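Local structure of probable sugar ABC transporter, sugar-binding protein (Streptococcus pneumoniae, 2W7Y) at residues 53-56 against 57-61; 337-340 against 341-345. The protein binds the blood group A-trisaccharide, probably as the solute-binding protein of a sugar ABC transporter that takes such glycans up. All coordinates share one frame; numbering follows the deposited sequence.

Interaction 1: residues 53-56 against 57-61; sequences WPVA and KTMRD. With FUC (alpha-L-fucopyranose), chain C.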
loop_
_atom_site.group_PDB
_atom_site.type_symbol
_atom_site.label_atom_id
_atom_site.label_comp_id
_atom_site.label_asym_id
_atom_site.label_seq_id
_atom_site.Cartn_x
_atom_site.Cartn_y
_atom_site.Cartn_z
ATOM N N TRP A 53 3.184 -8.538 -16.398
ATOM C CA TRP A 53 2.956 -7.184 -15.880
ATOM C C TRP A 53 3.850 -6.164 -16.602
ATOM O O TRP A 53 5.016 -5.995 -16.237
ATOM C CB TRP A 53 3.176 -7.126 -14.357
ATOM C CG TRP A 53 2.538 -5.938 -13.673
ATOM C CD1 TRP A 53 1.356 -5.335 -14.003
ATOM C CD2 TRP A 53 3.033 -5.239 -12.521
ATOM N NE1 TRP A 53 1.092 -4.298 -13.141
ATOM C CE2 TRP A 53 2.104 -4.217 -12.220
ATOM C CE3 TRP A 53 4.176 -5.369 -11.721
ATOM C CZ2 TRP A 53 2.283 -3.327 -11.151
ATOM C CZ3 TRP A 53 4.354 -4.484 -10.655
ATOM C CH2 TRP A 53 3.407 -3.477 -10.382
ATOM N N PRO A 54 3.305 -5.493 -17.641
ATOM C CA PRO A 54 4.026 -4.497 -18.449
ATOM C C PRO A 54 4.640 -3.354 -17.639
ATOM O O PRO A 54 5.624 -2.753 -18.078
ATOM C CB PRO A 54 2.940 -3.948 -19.383
ATOM C CG PRO A 54 1.937 -5.020 -19.468
ATOM C CD PRO A 54 1.922 -5.675 -18.119
ATOM N N VAL A 55 4.057 -3.066 -16.474
ATOM C CA VAL A 55 4.524 -2.003 -15.578
ATOM C C VAL A 55 5.961 -2.248 -15.113
ATOM O O VAL A 55 6.760 -1.311 -15.024
ATOM C CB VAL A 55 3.575 -1.829 -14.357
ATOM C CG1 VAL A 55 4.205 -0.948 -13.281
ATOM C CG2 VAL A 55 2.227 -1.257 -14.797
ATOM N N ALA A 56 6.281 -3.510 -14.837
ATOM C CA ALA A 56 7.616 -3.897 -14.380
ATOM C C ALA A 56 8.699 -3.522 -15.396
ATOM O O ALA A 56 9.749 -2.993 -15.024
ATOM C CB ALA A 56 7.659 -5.384 -14.074
ATOM N N LYS A 57 8.421 -3.788 -16.672
ATOM C CA LYS A 57 9.324 -3.476 -17.775
ATOM C C LYS A 57 9.537 -1.966 -17.906
ATOM O O LYS A 57 10.664 -1.509 -18.120
ATOM C CB LYS A 57 8.767 -4.051 -19.083
ATOM C CG LYS A 57 9.818 -4.530 -20.072
ATOM C CD LYS A 57 10.325 -3.413 -20.955
ATOM C CE LYS A 57 11.557 -3.839 -21.725
ATOM N NZ LYS A 57 12.027 -2.752 -22.617
ATOM N N THR A 58 8.450 -1.202 -17.781
ATOM C CA THR A 58 8.507 0.258 -17.773
ATOM C C THR A 58 9.438 0.754 -16.663
ATOM O O THR A 58 10.292 1.610 -16.906
ATOM C CB THR A 58 7.105 0.878 -17.596
ATOM O OG1 THR A 58 6.234 0.407 -18.632
ATOM C CG2 THR A 58 7.169 2.399 -17.646
HETATM N N MSE A 59 9.276 0.201 -15.462
HETATM C CA MSE A 59 10.110 0.557 -14.314
HETATM C C MSE A 59 11.580 0.222 -14.547
HETATM O O MSE A 59 12.449 1.046 -14.274
HETATM C CB MSE A 59 9.622 -0.146 -13.045
HETATM C CG MSE A 59 8.257 0.282 -12.564
HETATM SE SE MSE A 59 8.163 2.150 -12.026
HETATM C CE MSE A 59 6.552 1.994 -10.989
ATOM N N ARG A 60 11.842 -0.989 -15.048
ATOM C CA ARG A 60 13.202 -1.434 -15.379
ATOM C C ARG A 60 13.849 -0.568 -16.461
ATOM O O ARG A 60 15.065 -0.359 -16.447
ATOM C CB ARG A 60 13.223 -2.911 -15.804
ATOM C CG ARG A 60 12.908 -3.899 -14.684
ATOM C CD ARG A 60 13.300 -5.338 -15.038
ATOM N NE ARG A 60 12.599 -5.861 -16.213
ATOM C CZ ARG A 60 11.420 -6.478 -16.185
ATOM N NH1 ARG A 60 10.778 -6.660 -15.040
ATOM N NH2 ARG A 60 10.881 -6.915 -17.315
ATOM N N ASP A 61 13.036 -0.071 -17.394
ATOM C CA ASP A 61 13.510 0.872 -18.415
ATOM C C ASP A 61 13.931 2.198 -17.789
ATOM O O ASP A 61 14.939 2.780 -18.186
ATOM C CB ASP A 61 12.447 1.105 -19.496
ATOM C CG ASP A 61 12.311 -0.071 -20.455
ATOM O OD1 ASP A 61 13.226 -0.919 -20.505
ATOM O OD2 ASP A 61 11.284 -0.142 -21.163
HETATM C C1 FUC C . 4.354 -4.520 -5.182
HETATM C C2 FUC C . 4.157 -5.915 -5.780
HETATM C C3 FUC C . 4.671 -5.933 -7.221
HETATM C C4 FUC C . 6.144 -5.524 -7.252
HETATM C C5 FUC C . 6.307 -4.161 -6.570
HETATM C C6 FUC C . 7.766 -3.733 -6.451
HETATM O O2 FUC C . 2.792 -6.249 -5.753
HETATM O O3 FUC C . 4.474 -7.195 -7.821
HETATM O O4 FUC C . 6.939 -6.497 -6.600
HETATM O O5 FUC C . 5.720 -4.139 -5.277
HETATM O O HOH W 1 6.006 -2.042 -20.630
#
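Lys57 opens residues 57-61 with its CB 3.5 Å from Pro54 O, in the first turn of helix 54-69. Its chain then bends at chi2 and leaves residues 53-56 behind. The ammonium NZ reaches one turn onward to Asp61, where both carboxylate oxygens receive it on their syn sides; Lys57 NZ to OD1 of Asp61 is 3.0 Å. Thr58 N donates to Pro54 O at 3.2 Å. OG1 of Thr58 stands beside its own backbone N (chi1 -57°), facing back to the same carbonyl. A water joins the two: it donates to Pro54 O at 2.7 Å and is hydrogen-bonded to Thr58 OG1. Met59, a selenomethionine, donates its N to Val55 O. CG of Met59 lies 4.3 Å from Val55 CG1, a loose apolar contact. Arg60 N bonds to Ala56 O at 2.9 Å. The Arg60 chain bends at chi3 and brings the guanidinium back along the helix. Ala56 O lies over one face of that group, toward its rim, and Arg60 NH1 comes 3.5 Å from Ala56 CB. NH1 also donates to the carbonyls of Tyr46 and His48, which fixes the rotation of the group. At the other end, one face of the Trp53 indole rests near its rim on Val55 CB, while CZ3 of Trp53 meets fucose C3 obliquely at 3.7 Å. His48, edge-to-face with Trp53, also bonds the fucose through NE2. Arg60 therefore ties the helix to the loop that carries a sugar-binding histidine, and the first turn backs the tryptophan of the glycan pocket.

Interaction 2: residues 337-340 against 341-345; sequences VQKV and IFEKV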
loop_
_atom_site.group_PDB
_atom_site.type_symbol
_atom_site.label_atom_id
_atom_site.label_comp_id
_atom_site.label_asym_id
_atom_site.label_seq_id
_atom_site.Cartn_x
_atom_site.Cartn_y
_atom_site.Cartn_z
ATOM N N VAL A 337 10.066 11.837 -14.915
ATOM C CA VAL A 337 9.887 10.443 -14.497
ATOM C C VAL A 337 8.504 10.227 -13.875
ATOM O O VAL A 337 7.858 9.205 -14.123
ATOM C CB VAL A 337 11.021 9.975 -13.544
ATOM C CG1 VAL A 337 10.726 8.592 -12.954
ATOM C CG2 VAL A 337 12.360 9.968 -14.278
ATOM N N GLN A 338 8.052 11.200 -13.085
ATOM C CA GLN A 338 6.738 11.132 -12.440
ATOM C C GLN A 338 5.571 11.179 -13.416
ATOM O O GLN A 338 4.515 10.613 -13.141
ATOM C CB GLN A 338 6.591 12.207 -11.362
ATOM C CG GLN A 338 6.469 11.652 -9.938
ATOM C CD GLN A 338 7.655 10.819 -9.534
ATOM O OE1 GLN A 338 7.539 9.885 -8.735
ATOM N NE2 GLN A 338 8.808 11.140 -10.100
ATOM N N LYS A 339 5.767 11.848 -14.551
ATOM C CA LYS A 339 4.790 11.825 -15.638
ATOM C C LYS A 339 4.663 10.410 -16.201
ATOM O O LYS A 339 3.568 9.961 -16.531
ATOM C CB LYS A 339 5.178 12.812 -16.742
ATOM C CG LYS A 339 4.110 12.989 -17.815
ATOM C CD LYS A 339 4.486 14.050 -18.821
ATOM C CE LYS A 339 3.343 14.286 -19.799
ATOM N NZ LYS A 339 3.605 15.458 -20.676
ATOM N N VAL A 340 5.792 9.712 -16.295
ATOM C CA VAL A 340 5.813 8.301 -16.690
ATOM C C VAL A 340 5.165 7.439 -15.605
ATOM O O VAL A 340 4.437 6.498 -15.916
ATOM C CB VAL A 340 7.252 7.807 -17.005
ATOM C CG1 VAL A 340 7.253 6.329 -17.380
ATOM C CG2 VAL A 340 7.872 8.641 -18.124
ATOM N N ILE A 341 5.424 7.777 -14.339
ATOM C CA ILE A 341 4.801 7.095 -13.198
ATOM C C ILE A 341 3.272 7.153 -13.268
ATOM O O ILE A 341 2.613 6.176 -12.949
ATOM C CB ILE A 341 5.312 7.631 -11.814
ATOM C CG1 ILE A 341 6.817 7.356 -11.613
ATOM C CG2 ILE A 341 4.485 7.063 -10.658
ATOM C CD1 ILE A 341 7.223 5.879 -11.499
ATOM N N PHE A 342 2.715 8.281 -13.701
ATOM C CA PHE A 342 1.262 8.397 -13.863
ATOM C C PHE A 342 0.723 7.789 -15.165
ATOM O O PHE A 342 -0.262 7.056 -15.139
ATOM C CB PHE A 342 0.795 9.854 -13.710
ATOM C CG PHE A 342 -0.697 10.022 -13.805
ATOM C CD1 PHE A 342 -1.531 9.546 -12.800
ATOM C CD2 PHE A 342 -1.271 10.643 -14.910
ATOM C CE1 PHE A 342 -2.909 9.686 -12.894
ATOM C CE2 PHE A 342 -2.649 10.791 -15.007
ATOM C CZ PHE A 342 -3.469 10.310 -14.001
ATOM N N GLU A 343 1.371 8.089 -16.291
ATOM C CA GLU A 343 0.842 7.743 -17.621
ATOM C C GLU A 343 1.125 6.311 -18.094
ATOM O O GLU A 343 0.247 5.669 -18.671
ATOM C CB GLU A 343 1.334 8.739 -18.677
ATOM C CG GLU A 343 0.809 10.160 -18.511
ATOM C CD GLU A 343 1.136 11.050 -19.697
ATOM O OE1 GLU A 343 0.303 11.919 -20.033
ATOM O OE2 GLU A 343 2.220 10.886 -20.301
ATOM N N LYS A 344 2.350 5.831 -17.881
ATOM C CA LYS A 344 2.749 4.486 -18.309
ATOM C C LYS A 344 2.557 3.470 -17.189
ATOM O O LYS A 344 1.910 2.436 -17.375
ATOM C CB LYS A 344 4.201 4.476 -18.796
ATOM C CG LYS A 344 4.364 4.615 -20.300
ATOM C CD LYS A 344 4.165 6.046 -20.771
ATOM C CE LYS A 344 4.014 6.110 -22.283
ATOM N NZ LYS A 344 2.793 5.391 -22.754
ATOM N N VAL A 345 3.149 3.765 -16.037
ATOM C CA VAL A 345 2.847 3.063 -14.804
ATOM C C VAL A 345 1.506 3.641 -14.385
ATOM O O VAL A 345 1.336 4.856 -14.364
ATOM C CB VAL A 345 3.910 3.364 -13.716
ATOM C CG1 VAL A 345 3.615 2.597 -12.434
ATOM C CG2 VAL A 345 5.322 3.076 -14.236
#
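Val337 O to Ile341 N, at 2.8 Å, is the first of four i to i+4 backbone bonds that join residues 337-340 to 341-345. Gln338, Lys339 and Val340 accept in the same way from Phe342, Glu343 and Lys344. Val340 O takes a second donor, Val345 N, at 3.0 Å. It thus serves two donors, one by an i to i+4 and one by an i to i+5 bond, near the C-terminal end of helix 335-343. Among the side chains, Ile341 sends CG1 back beside its own backbone N (chi1 -64°). Ile341 CG1 lies 4.3 Å from Val337 CG1 and 3.9 Å from Gln338 OE1. Gln338 runs alongside Ile341, pointing the same way, and its NE2 is held by the carbonyls of Met332 and Ser334. Lys339 and Glu343 are both extended and lie side by side. Their contact is through the lysine methylenes, with Lys339 CE 3.6 Å from Glu343 OE2. The charged ends stay 4.8 Å apart from Lys339 NZ to Glu343 OE2, so any attraction is at longer range. Val340 CG1 meets Lys344 CB at 3.8 Å, the two side chains crossing at a slant. In the fold, Phe342 packs against helices 356-361 and 366-379. Val340, Lys344 and Val345 face helix 54-69, and Gln338 touches loops at Glu154 and Pro349.

Interaction 1 comes first along the chain, at the start of helix 54-69. Interaction 2 follows after 275 intervening residues, at residues 337-345. Their centres are 11 Å apart, and helices 54-69 and 335-343 pack directly. Met59 sits in the seam, with CE 3.3 Å from Val345 CG1 and SE 3.9 Å from Ile341 CD1. Val55 meets Val345 there too, and Thr58 CG2 packs on Lys344 CB. Interaction 1 reaches the glycan through Trp53. Interaction 2 packs against it, consistent with a second layer; the side chain of Val345 is about 6 Å from the bound galactose. Distant parts of the sequence thus converge beside one sugar pocket.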